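Local coordinates for hydrogenase expression/formation protein HypE (Desulfovibrio vulgaris subsp. vulgaris, PDB 2Z1U) that binds ATP and magnesium and probably serves in the maturation of hydrogenases, as a HypE protein of the AIR synthase-related (PurM-like) family, at residues A199-G213 with R282-H295. Residues are numbered along the deposited sequence; the frame is centred on the assembly and turned at random.
Sequences ASLNRVVEKLVLEVG and RAEAALAVLREGPH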
ATOM      1  N   ALA A 199      -2.608  17.077   9.156  1.00 50.36           N
ATOM      2  CA  ALA A 199      -3.913  17.569   8.732  1.00 49.18           C
ATOM      3  C   ALA A 199      -4.082  17.327   7.253  1.00 48.88           C
ATOM      4  O   ALA A 199      -3.123  17.352   6.489  1.00 47.44           O
ATOM      5  CB  ALA A 199      -4.072  19.096   9.051  1.00 48.90           C
ATOM      6  N   SER A 200      -5.326  17.136   6.865  1.00 47.60           N
ATOM      7  CA  SER A 200      -5.736  16.925   5.484  1.00 49.33           C
ATOM      8  C   SER A 200      -5.854  18.235   4.726  1.00 48.74           C
ATOM      9  O   SER A 200      -6.505  19.158   5.187  1.00 49.77           O
ATOM     10  CB  SER A 200      -7.120  16.214   5.482  1.00 49.19           C
ATOM     11  OG  SER A 200      -6.885  14.829   5.417  1.00 54.27           O
ATOM     12  N   LEU A 201      -5.254  18.285   3.539  1.00 49.29           N
ATOM     13  CA  LEU A 201      -5.192  19.506   2.727  1.00 48.25           C
ATOM     14  C   LEU A 201      -6.006  19.430   1.443  1.00 47.92           C
ATOM     15  O   LEU A 201      -5.948  20.333   0.618  1.00 47.58           O
ATOM     16  CB  LEU A 201      -3.718  19.822   2.375  1.00 48.03           C
ATOM     17  CG  LEU A 201      -2.735  20.028   3.539  1.00 46.02           C
ATOM     18  CD1 LEU A 201      -1.317  20.236   2.987  1.00 47.73           C
ATOM     19  CD2 LEU A 201      -3.180  21.183   4.418  1.00 46.96           C
ATOM     20  N   ASN A 202      -6.783  18.365   1.280  1.00 48.91           N
ATOM     21  CA  ASN A 202      -7.572  18.181   0.054  1.00 49.05           C
ATOM     22  C   ASN A 202      -8.559  19.309  -0.254  1.00 48.61           C
ATOM     23  O   ASN A 202      -8.755  19.672  -1.423  1.00 48.38           O
ATOM     24  CB  ASN A 202      -8.261  16.797   0.008  1.00 48.68           C
ATOM     25  CG  ASN A 202      -9.164  16.538   1.202  1.00 50.62           C
ATOM     26  OD1 ASN A 202      -8.791  16.772   2.343  1.00 52.94           O
ATOM     27  ND2 ASN A 202     -10.350  16.024   0.938  1.00 52.47           N
ATOM     28  N   ARG A 203      -9.201  19.840   0.786  1.00 49.12           N
ATOM     29  CA  ARG A 203     -10.193  20.906   0.610  1.00 49.27           C
ATOM     30  C   ARG A 203      -9.541  22.236   0.162  1.00 48.77           C
ATOM     31  O   ARG A 203     -10.055  22.897  -0.738  1.00 48.26           O
ATOM     32  CB  ARG A 203     -11.050  21.069   1.869  1.00 48.93           C
ATOM     33  CG  ARG A 203     -11.914  19.804   2.148  1.00 50.17           C
ATOM     34  CD  ARG A 203     -12.659  19.868   3.466  1.00 52.50           C
ATOM     35  NE  ARG A 203     -13.167  18.530   3.817  1.00 62.22           N
ATOM     36  CZ  ARG A 203     -14.389  18.072   3.547  1.00 65.81           C
ATOM     37  NH1 ARG A 203     -15.292  18.841   2.943  1.00 69.14           N
ATOM     38  NH2 ARG A 203     -14.730  16.838   3.907  1.00 68.45           N
ATOM     39  N   VAL A 204      -8.419  22.621   0.772  1.00 48.63           N
ATOM     40  CA  VAL A 204      -7.675  23.809   0.288  1.00 49.74           C
ATOM     41  C   VAL A 204      -7.230  23.624  -1.169  1.00 48.83           C
ATOM     42  O   VAL A 204      -7.349  24.548  -1.963  1.00 48.63           O
ATOM     43  CB  VAL A 204      -6.413  24.167   1.150  1.00 50.88           C
ATOM     44  CG1 VAL A 204      -6.038  25.668   0.972  1.00 52.21           C
ATOM     45  CG2 VAL A 204      -6.693  23.940   2.590  1.00 53.77           C
ATOM     46  N   VAL A 205      -6.699  22.439  -1.500  1.00 48.53           N
ATOM     47  CA  VAL A 205      -6.239  22.140  -2.870  1.00 48.14           C
ATOM     48  C   VAL A 205      -7.377  22.211  -3.889  1.00 48.35           C
ATOM     49  O   VAL A 205      -7.215  22.796  -4.953  1.00 47.04           O
ATOM     50  CB  VAL A 205      -5.504  20.772  -2.986  1.00 49.37           C
ATOM     51  CG1 VAL A 205      -5.213  20.422  -4.450  1.00 49.81           C
ATOM     52  CG2 VAL A 205      -4.186  20.792  -2.210  1.00 46.12           C
ATOM     53  N   GLU A 206      -8.525  21.607  -3.567  1.00 48.20           N
ATOM     54  CA  GLU A 206      -9.674  21.678  -4.460  1.00 48.44           C
ATOM     55  C   GLU A 206     -10.029  23.144  -4.797  1.00 48.26           C
ATOM     56  O   GLU A 206     -10.189  23.494  -5.977  1.00 47.73           O
ATOM     57  CB  GLU A 206     -10.877  20.889  -3.894  1.00 48.45           C
ATOM     58  CG  GLU A 206     -12.151  21.009  -4.762  1.00 49.63           C
ATOM     59  CD  GLU A 206     -13.134  19.872  -4.574  1.00 50.18           C
ATOM     60  OE1 GLU A 206     -12.699  18.739  -4.288  1.00 53.16           O
ATOM     61  OE2 GLU A 206     -14.354  20.100  -4.748  1.00 54.57           O
ATOM     62  N   LYS A 207     -10.109  24.003  -3.777  1.00 48.17           N
ATOM     63  CA  LYS A 207     -10.446  25.411  -4.003  1.00 48.57           C
ATOM     64  C   LYS A 207      -9.356  26.135  -4.791  1.00 48.60           C
ATOM     65  O   LYS A 207      -9.665  26.968  -5.636  1.00 48.64           O
ATOM     66  CB  LYS A 207     -10.747  26.163  -2.705  1.00 48.67           C
ATOM     67  CG  LYS A 207     -11.402  27.515  -2.965  1.00 48.60           C
ATOM     68  CD  LYS A 207     -11.733  28.274  -1.697  1.00 48.89           C
ATOM     69  CE  LYS A 207     -12.665  29.439  -2.022  1.00 47.92           C
ATOM     70  NZ  LYS A 207     -13.041  30.185  -0.798  1.00 48.00           N
ATOM     71  N   LEU A 208      -8.088  25.807  -4.527  1.00 48.44           N
ATOM     72  CA  LEU A 208      -6.980  26.384  -5.284  1.00 48.63           C
ATOM     73  C   LEU A 208      -7.112  26.071  -6.767  1.00 48.88           C
ATOM     74  O   LEU A 208      -7.033  26.959  -7.611  1.00 49.01           O
ATOM     75  CB  LEU A 208      -5.640  25.842  -4.787  1.00 47.78           C
ATOM     76  CG  LEU A 208      -5.035  26.419  -3.507  1.00 47.42           C
ATOM     77  CD1 LEU A 208      -3.738  25.673  -3.186  1.00 50.05           C
ATOM     78  CD2 LEU A 208      -4.787  27.940  -3.615  1.00 47.54           C
ATOM     79  N   VAL A 209      -7.312  24.794  -7.065  1.00 48.57           N
ATOM     80  CA  VAL A 209      -7.260  24.292  -8.423  1.00 49.98           C
ATOM     81  C   VAL A 209      -8.487  24.729  -9.253  1.00 50.46           C
ATOM     82  O   VAL A 209      -8.350  25.183 -10.406  1.00 50.88           O
ATOM     83  CB  VAL A 209      -6.977  22.758  -8.375  1.00 50.16           C
ATOM     84  CG1 VAL A 209      -7.796  21.956  -9.347  1.00 52.24           C
ATOM     85  CG2 VAL A 209      -5.450  22.493  -8.481  1.00 50.82           C
ATOM     86  N   LEU A 210      -9.663  24.678  -8.631  1.00 50.47           N
ATOM     87  CA  LEU A 210     -10.922  25.022  -9.301  1.00 50.59           C
ATOM     88  C   LEU A 210     -11.318  26.495  -9.290  1.00 50.93           C
ATOM     89  O   LEU A 210     -12.000  26.946 -10.212  1.00 50.99           O
ATOM     90  CB  LEU A 210     -12.071  24.182  -8.737  1.00 50.71           C
ATOM     91  CG  LEU A 210     -11.906  22.670  -8.849  1.00 51.11           C
ATOM     92  CD1 LEU A 210     -13.034  21.992  -8.108  1.00 52.18           C
ATOM     93  CD2 LEU A 210     -11.868  22.240 -10.306  1.00 52.43           C
ATOM     94  N   GLU A 211     -10.929  27.236  -8.255  1.00 51.13           N
ATOM     95  CA  GLU A 211     -11.345  28.634  -8.136  1.00 52.62           C
ATOM     96  C   GLU A 211     -10.246  29.648  -8.437  1.00 52.14           C
ATOM     97  O   GLU A 211     -10.514  30.689  -9.016  1.00 52.45           O
ATOM     98  CB  GLU A 211     -12.037  28.899  -6.793  1.00 52.10           C
ATOM     99  CG  GLU A 211     -13.305  28.044  -6.638  1.00 55.45           C
ATOM    100  CD  GLU A 211     -14.164  28.414  -5.447  1.00 55.27           C
ATOM    101  OE1 GLU A 211     -14.481  27.502  -4.656  1.00 59.47           O
ATOM    102  OE2 GLU A 211     -14.518  29.601  -5.302  1.00 61.22           O
ATOM    103  N   VAL A 212      -9.012  29.335  -8.055  1.00 52.29           N
ATOM    104  CA  VAL A 212      -7.880  30.220  -8.350  1.00 52.52           C
ATOM    105  C   VAL A 212      -7.342  29.888  -9.749  1.00 52.54           C
ATOM    106  O   VAL A 212      -7.237  30.782 -10.606  1.00 52.50           O
ATOM    107  CB  VAL A 212      -6.784  30.145  -7.254  1.00 52.33           C
ATOM    108  CG1 VAL A 212      -5.571  31.003  -7.624  1.00 52.73           C
ATOM    109  CG2 VAL A 212      -7.368  30.571  -5.908  1.00 51.87           C
ATOM    110  N   GLY A 213      -7.043  28.605  -9.967  1.00 52.22           N
ATOM    111  CA  GLY A 213      -6.621  28.082 -11.272  1.00 52.11           C
ATOM    112  C   GLY A 213      -5.176  28.364 -11.669  1.00 52.03           C
ATOM    113  O   GLY A 213      -4.499  29.192 -11.051  1.00 51.27           O
ATOM    114  N   ARG A 282      -1.881  35.254 -10.098  1.00 56.50           N
ATOM    115  CA  ARG A 282      -2.776  34.428  -9.300  1.00 56.06           C
ATOM    116  C   ARG A 282      -2.306  34.265  -7.854  1.00 55.54           C
ATOM    117  O   ARG A 282      -3.022  33.678  -7.038  1.00 55.12           O
ATOM    118  CB  ARG A 282      -2.932  33.049  -9.941  1.00 56.22           C
ATOM    119  CG  ARG A 282      -4.161  32.892 -10.818  1.00 57.82           C
ATOM    120  CD  ARG A 282      -3.843  33.011 -12.299  1.00 60.42           C
ATOM    121  NE  ARG A 282      -4.485  31.935 -13.050  1.00 61.65           N
ATOM    122  CZ  ARG A 282      -5.692  32.008 -13.604  1.00 62.83           C
ATOM    123  NH1 ARG A 282      -6.413  33.119 -13.509  1.00 63.51           N
ATOM    124  NH2 ARG A 282      -6.178  30.962 -14.257  1.00 62.59           N
ATOM    125  N   ALA A 283      -1.117  34.793  -7.545  1.00 54.88           N
ATOM    126  CA  ALA A 283      -0.444  34.549  -6.258  1.00 54.10           C
ATOM    127  C   ALA A 283      -1.230  35.050  -5.053  1.00 53.73           C
ATOM    128  O   ALA A 283      -1.336  34.368  -4.033  1.00 52.68           O
ATOM    129  CB  ALA A 283       0.954  35.163  -6.264  1.00 54.66           C
ATOM    130  N   GLU A 284      -1.777  36.249  -5.196  1.00 53.58           N
ATOM    131  CA  GLU A 284      -2.559  36.910  -4.163  1.00 53.98           C
ATOM    132  C   GLU A 284      -3.856  36.135  -3.852  1.00 53.52           C
ATOM    133  O   GLU A 284      -4.153  35.853  -2.686  1.00 53.43           O
ATOM    134  CB  GLU A 284      -2.831  38.354  -4.600  1.00 54.35           C
ATOM    135  CG  GLU A 284      -2.576  39.410  -3.539  1.00 56.59           C
ATOM    136  CD  GLU A 284      -1.244  39.265  -2.834  1.00 58.82           C
ATOM    137  OE1 GLU A 284      -0.180  39.382  -3.487  1.00 62.17           O
ATOM    138  OE2 GLU A 284      -1.257  39.052  -1.605  1.00 59.76           O
ATOM    139  N   ALA A 285      -4.596  35.756  -4.895  1.00 53.00           N
ATOM    140  CA  ALA A 285      -5.803  34.930  -4.737  1.00 52.20           C
ATOM    141  C   ALA A 285      -5.490  33.569  -4.081  1.00 51.45           C
ATOM    142  O   ALA A 285      -6.193  33.153  -3.162  1.00 51.07           O
ATOM    143  CB  ALA A 285      -6.520  34.752  -6.076  1.00 52.20           C
ATOM    144  N   ALA A 286      -4.413  32.903  -4.511  1.00 50.80           N
ATOM    145  CA  ALA A 286      -4.011  31.625  -3.916  1.00 50.26           C
ATOM    146  C   ALA A 286      -3.677  31.774  -2.433  1.00 50.09           C
ATOM    147  O   ALA A 286      -4.090  30.957  -1.606  1.00 48.96           O
ATOM    148  CB  ALA A 286      -2.817  31.006  -4.675  1.00 49.61           C
ATOM    149  N   LEU A 287      -2.932  32.824  -2.111  1.00 49.62           N
ATOM    150  CA  LEU A 287      -2.575  33.148  -0.735  1.00 50.36           C
ATOM    151  C   LEU A 287      -3.815  33.399   0.125  1.00 49.93           C
ATOM    152  O   LEU A 287      -3.839  33.012   1.292  1.00 49.93           O
ATOM    153  CB  LEU A 287      -1.692  34.409  -0.694  1.00 50.21           C
ATOM    154  CG  LEU A 287      -0.328  34.319  -0.022  1.00 52.64           C
ATOM    155  CD1 LEU A 287       0.130  35.723   0.394  1.00 51.42           C
ATOM    156  CD2 LEU A 287      -0.263  33.325   1.153  1.00 54.31           C
ATOM    157  N   ALA A 288      -4.819  34.080  -0.434  1.00 50.21           N
ATOM    158  CA  ALA A 288      -6.080  34.293   0.274  1.00 49.96           C
ATOM    159  C   ALA A 288      -6.724  32.950   0.625  1.00 49.53           C
ATOM    160  O   ALA A 288      -7.266  32.774   1.711  1.00 50.12           O
ATOM    161  CB  ALA A 288      -7.053  35.152  -0.555  1.00 50.44           C
ATOM    162  N   VAL A 289      -6.661  32.002  -0.301  1.00 49.08           N
ATOM    163  CA  VAL A 289      -7.215  30.669  -0.078  1.00 47.85           C
ATOM    164  C   VAL A 289      -6.413  29.897   0.982  1.00 47.78           C
ATOM    165  O   VAL A 289      -6.985  29.296   1.895  1.00 47.37           O
ATOM    166  CB  VAL A 289      -7.347  29.890  -1.423  1.00 47.85           C
ATOM    167  CG1 VAL A 289      -7.596  28.404  -1.185  1.00 46.92           C
ATOM    168  CG2 VAL A 289      -8.482  30.512  -2.273  1.00 47.60           C
ATOM    169  N   LEU A 290      -5.095  29.934   0.879  1.00 47.43           N
ATOM    170  CA  LEU A 290      -4.196  29.273   1.817  1.00 48.01           C
ATOM    171  C   LEU A 290      -4.415  29.785   3.237  1.00 47.81           C
ATOM    172  O   LEU A 290      -4.338  28.997   4.214  1.00 47.61           O
ATOM    173  CB  LEU A 290      -2.740  29.499   1.403  1.00 46.89           C
ATOM    174  CG  LEU A 290      -2.328  28.940   0.039  1.00 49.74           C
ATOM    175  CD1 LEU A 290      -0.946  29.451  -0.335  1.00 48.11           C
ATOM    176  CD2 LEU A 290      -2.347  27.420   0.075  1.00 48.95           C
ATOM    177  N   ARG A 291      -4.690  31.070   3.426  1.00 47.83           N
ATOM    178  CA  ARG A 291      -4.971  31.653   4.747  1.00 48.84           C
ATOM    179  C   ARG A 291      -6.176  31.018   5.455  1.00 48.87           C
ATOM    180  O   ARG A 291      -6.252  31.017   6.685  1.00 49.16           O
ATOM    181  CB  ARG A 291      -5.167  33.175   4.644  1.00 48.79           C
ATOM    182  CG  ARG A 291      -3.857  33.926   4.451  1.00 51.01           C
ATOM    183  CD  ARG A 291      -4.112  35.442   4.434  1.00 54.27           C
ATOM    184  NE  ARG A 291      -2.896  36.163   4.076  1.00 57.23           N
ATOM    185  CZ  ARG A 291      -2.717  36.874   2.966  1.00 57.59           C
ATOM    186  NH1 ARG A 291      -3.676  37.004   2.053  1.00 54.52           N
ATOM    187  NH2 ARG A 291      -1.554  37.466   2.777  1.00 58.16           N
ATOM    188  N   GLU A 292      -7.088  30.453   4.669  1.00 48.19           N
ATOM    189  CA  GLU A 292      -8.287  29.822   5.203  1.00 48.75           C
ATOM    190  C   GLU A 292      -8.153  28.309   5.322  1.00 48.74           C
ATOM    191  O   GLU A 292      -9.043  27.670   5.863  1.00 48.44           O
ATOM    192  CB  GLU A 292      -9.531  30.226   4.399  1.00 47.64           C
ATOM    193  CG  GLU A 292      -9.733  31.716   4.361  1.00 47.35           C
ATOM    194  CD  GLU A 292     -11.142  32.126   3.981  1.00 49.42           C
ATOM    195  OE1 GLU A 292     -11.525  33.242   4.325  1.00 53.57           O
ATOM    196  OE2 GLU A 292     -11.864  31.339   3.349  1.00 48.27           O
ATOM    197  N   GLY A 293      -7.016  27.762   4.880  1.00 48.60           N
ATOM    198  CA  GLY A 293      -6.757  26.317   4.953  1.00 48.58           C
ATOM    199  C   GLY A 293      -6.153  25.909   6.281  1.00 47.98           C
ATOM    200  O   GLY A 293      -5.855  26.765   7.102  1.00 49.09           O
ATOM    201  N   PRO A 294      -5.935  24.603   6.498  1.00 47.51           N
ATOM    202  CA  PRO A 294      -5.377  24.193   7.784  1.00 47.35           C
ATOM    203  C   PRO A 294      -4.037  24.914   8.015  1.00 47.23           C
ATOM    204  O   PRO A 294      -3.250  25.069   7.059  1.00 45.27           O
ATOM    205  CB  PRO A 294      -5.134  22.675   7.586  1.00 47.48           C
ATOM    206  CG  PRO A 294      -6.153  22.273   6.545  1.00 48.21           C
ATOM    207  CD  PRO A 294      -6.117  23.448   5.598  1.00 48.16           C
ATOM    208  N   HIS A 295      -3.820  25.384   9.248  1.00 46.75           N
ATOM    209  CA  HIS A 295      -2.603  26.092   9.661  1.00 48.10           C
ATOM    210  C   HIS A 295      -2.322  27.379   8.881  1.00 48.80           C
ATOM    211  O   HIS A 295      -1.236  27.963   8.978  1.00 48.93           O
ATOM    212  CB  HIS A 295      -1.388  25.149   9.656  1.00 47.35           C
ATOM    213  CG  HIS A 295      -1.680  23.821  10.276  1.00 46.66           C
ATOM    214  ND1 HIS A 295      -2.018  23.685  11.605  1.00 47.68           N
ATOM    215  CD2 HIS A 295      -1.753  22.581   9.742  1.00 47.01           C
ATOM    216  CE1 HIS A 295      -2.271  22.416  11.866  1.00 46.68           C
ATOM    217  NE2 HIS A 295      -2.114  21.726  10.752  1.00 47.39           N
TER
HETATM  218  O   HOH W   1     -10.892  30.960   0.737  1.00 48.23           O
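Val212 O lies over the centre of the Arg282 guanidinium, 3.6 Å from CZ, meeting a face of the cation. Arg282 gets there by bending its chain at chi2 and chi3, which brings NE to 3.4 Å from Gly213 O. Close by, helix 202-212 ends in a wider pi-type turn, with Gly213 N hydrogen-bonded to Leu208 O, and Gly213 leaves the helix with positive phi. The two helices run nearly antiparallel (158°), their axes 9.7 Å apart, and interlock by knobs-into-holes packing. Val212 sits among Arg282, Ala285, Ala286 and Val289; Val289 in turn fills the hole between Val204, Lys207, Leu208 and Val212. With CG1 anti to its backbone N (chi1 166°), Val289 sets that methyl 3.7 Å from Leu208 CD2, while its CG2 meets Val212 CG2 at 3.8 Å. Extended Lys207 passes Val289 and reaches Glu292 through one water, which accepts from NZ and donates to OE2, each at 2.8 Å. Past the C-terminal end of helix 282-291, Pro294 packs its CG 3.8 Å from CD2 of Leu201, the N-cap of helix 202-212, and Ala199 CB touches the His295 ring, whose NE2 hydrogen-bonds to Asp197 O. Leu201 lies near Asp220 of the magnesium site. The helix pair packs on strand 167-170 through Ala286 and Leu290 and on strand 275-278 through Val212, while Ser200 and Asn202 reach helix 70-83.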